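Local atomic coordinates of type 3 secretion system chaperone PscE (Pseudomonas aeruginosa, PDB entry 2UWJ), a protein that acts with PscG as a cytoplasmic chaperone that keeps the type III secretion needle protein PscF from polymerising prematurely and is required for needle assembly. Residues A30-R35 / Q53-E58. Residue numbers count along the deposited sequence, not the author numbering.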
loop_
_atom_site.group_PDB
_atom_site.type_symbol
_atom_site.label_atom_id
_atom_site.label_comp_id
_atom_site.label_asym_id
_atom_site.label_seq_id
_atom_site.Cartn_x
_atom_site.Cartn_y
_atom_site.Cartn_z
ATOM N N ALA A 30 -0.997 -24.982 2.127
ATOM C CA ALA A 30 -1.902 -25.042 0.980
ATOM C C ALA A 30 -1.330 -25.962 -0.136
ATOM O O ALA A 30 -2.074 -26.696 -0.807
ATOM C CB ALA A 30 -2.181 -23.595 0.416
ATOM N N LEU A 31 -0.025 -25.953 -0.338
ATOM C CA LEU A 31 0.541 -26.799 -1.386
ATOM C C LEU A 31 0.416 -28.297 -0.987
ATOM O O LEU A 31 0.154 -29.177 -1.837
ATOM C CB LEU A 31 2.003 -26.452 -1.607
ATOM C CG LEU A 31 2.767 -27.361 -2.570
ATOM C CD1 LEU A 31 2.107 -27.379 -3.975
ATOM C CD2 LEU A 31 4.240 -26.898 -2.602
ATOM N N ALA A 32 0.582 -28.590 0.301
ATOM C CA ALA A 32 0.469 -30.007 0.746
ATOM C C ALA A 32 -0.984 -30.523 0.578
ATOM O O ALA A 32 -1.189 -31.652 0.133
ATOM C CB ALA A 32 0.972 -30.158 2.227
ATOM N N GLU A 33 -1.985 -29.691 0.872
ATOM C CA GLU A 33 -3.375 -30.103 0.710
ATOM C C GLU A 33 -3.635 -30.339 -0.745
ATOM O O GLU A 33 -4.350 -31.261 -1.134
ATOM C CB GLU A 33 -4.372 -29.035 1.168
ATOM C CG GLU A 33 -4.223 -28.562 2.593
ATOM C CD GLU A 33 -5.344 -27.602 3.016
ATOM O OE1 GLU A 33 -5.955 -26.949 2.130
ATOM O OE2 GLU A 33 -5.607 -27.493 4.238
ATOM N N CYS A 34 -3.066 -29.458 -1.566
ATOM C CA CYS A 34 -3.237 -29.559 -2.993
ATOM C C CYS A 34 -2.656 -30.910 -3.527
ATOM O O CYS A 34 -3.287 -31.628 -4.326
ATOM C CB CYS A 34 -2.567 -28.300 -3.643
ATOM S SG CYS A 34 -3.101 -28.044 -5.266
ATOM N N ARG A 35 -1.478 -31.270 -3.061
ATOM C CA ARG A 35 -0.833 -32.507 -3.500
ATOM C C ARG A 35 -1.597 -33.727 -2.970
ATOM O O ARG A 35 -1.709 -34.734 -3.656
ATOM C CB ARG A 35 0.619 -32.532 -3.034
ATOM C CG ARG A 35 1.537 -31.658 -3.901
ATOM C CD ARG A 35 2.883 -31.536 -3.266
ATOM N NE ARG A 35 3.822 -30.768 -4.090
ATOM C CZ ARG A 35 4.946 -30.211 -3.630
ATOM N NH1 ARG A 35 5.260 -30.336 -2.348
ATOM N NH2 ARG A 35 5.761 -29.532 -4.447
ATOM N N GLN A 53 -3.113 -24.733 -9.534
ATOM C CA GLN A 53 -3.017 -24.211 -8.189
ATOM C C GLN A 53 -1.705 -24.591 -7.527
ATOM O O GLN A 53 -1.059 -23.758 -6.849
ATOM C CB GLN A 53 -4.176 -24.700 -7.327
ATOM C CG GLN A 53 -4.007 -24.203 -5.917
ATOM C CD GLN A 53 -5.341 -23.919 -5.286
ATOM O OE1 GLN A 53 -5.753 -24.592 -4.344
ATOM N NE2 GLN A 53 -6.043 -22.917 -5.822
ATOM N N ALA A 54 -1.300 -25.857 -7.680
ATOM C CA ALA A 54 -0.029 -26.286 -7.098
ATOM C C ALA A 54 1.141 -25.496 -7.715
ATOM O O ALA A 54 2.100 -25.111 -7.026
ATOM C CB ALA A 54 0.201 -27.815 -7.348
ATOM N N ARG A 55 1.090 -25.274 -9.019
ATOM C CA ARG A 55 2.217 -24.554 -9.596
ATOM C C ARG A 55 2.244 -23.094 -9.119
ATOM O O ARG A 55 3.322 -22.509 -8.976
ATOM C CB ARG A 55 2.169 -24.638 -11.114
ATOM C CG ARG A 55 2.549 -26.065 -11.692
ATOM C CD ARG A 55 2.432 -25.944 -13.210
ATOM N NE ARG A 55 2.186 -27.209 -13.897
ATOM C CZ ARG A 55 1.122 -27.468 -14.661
ATOM N NH1 ARG A 55 0.151 -26.553 -14.865
ATOM N NH2 ARG A 55 1.039 -28.655 -15.237
ATOM N N ALA A 56 1.070 -22.508 -8.897
ATOM C CA ALA A 56 1.007 -21.108 -8.408
ATOM C C ALA A 56 1.606 -21.029 -7.017
ATOM O O ALA A 56 2.348 -20.128 -6.695
ATOM C CB ALA A 56 -0.428 -20.631 -8.349
ATOM N N LEU A 57 1.271 -22.008 -6.183
ATOM C CA LEU A 57 1.789 -22.057 -4.818
ATOM C C LEU A 57 3.295 -22.308 -4.815
ATOM O O LEU A 57 4.037 -21.651 -4.056
ATOM C CB LEU A 57 1.046 -23.155 -4.031
ATOM C CG LEU A 57 -0.380 -22.801 -3.619
ATOM C CD1 LEU A 57 -1.113 -24.124 -3.089
ATOM C CD2 LEU A 57 -0.330 -21.726 -2.526
ATOM N N GLU A 58 3.755 -23.256 -5.640
ATOM C CA GLU A 58 5.208 -23.523 -5.741
ATOM C C GLU A 58 5.887 -22.233 -6.256
ATOM O O GLU A 58 6.985 -21.923 -5.839
ATOM C CB GLU A 58 5.497 -24.626 -6.752
ATOM C CG GLU A 58 5.223 -26.005 -6.198
ATOM C CD GLU A 58 5.228 -27.079 -7.269
ATOM O OE1 GLU A 58 5.238 -26.753 -8.488
ATOM O OE2 GLU A 58 5.198 -28.259 -6.863
#
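Residues 30-35 of helix 18-40 and 53-58 of helix 44-68 run antiparallel as the two arms of an α-helical hairpin: the axes of the two short segments pass 9.4 Å apart at closest approach, with 155° between their N-to-C directions. Ala30 opens the contact, its CB lying 3.7 Å from Leu57 CD1. Leu57 CD1 also reaches the backbone, 3.5 Å from both Ala30 C and Leu31 N, so Leu57 is seated against the helix surface itself. Leu31 leaves its helix sideways, yet with chi1 t its tip turns to the partner: Leu31 CD1 is 3.9 Å from Ala54 CB and Leu31 CD2 is 3.8 Å from Glu58 CG. Across the two segments the nearest CA pair is Leu31 and Ala54, with CA to CA at 5.8 Å, a spacing that the small alanine side chain permits. One turn on, Cys34 points toward helix 44-68 and lays its SG 3.9 Å from Ala54 CB and 4.0 Å from Gln53 CG. Arg35 closes the segment at the margin, where an extended side chain brings NH2 within 2.8 Å of Glu58 OE2 in a hydrogen-bonded salt bridge (N-H...acceptor angle 147°); a bound nickel(II) ion lies about 3 Å from the nearest atom of the Arg35 side chain. Leu5 and Leu9 of the neighbouring PscG chain pack on Ala30 and Leu57, respectively. The chemistry is thus that of an apolar interhelical seam bordered by an ion pair: dispersion contacts join the arms, and opposite charges link them at the exposed edge.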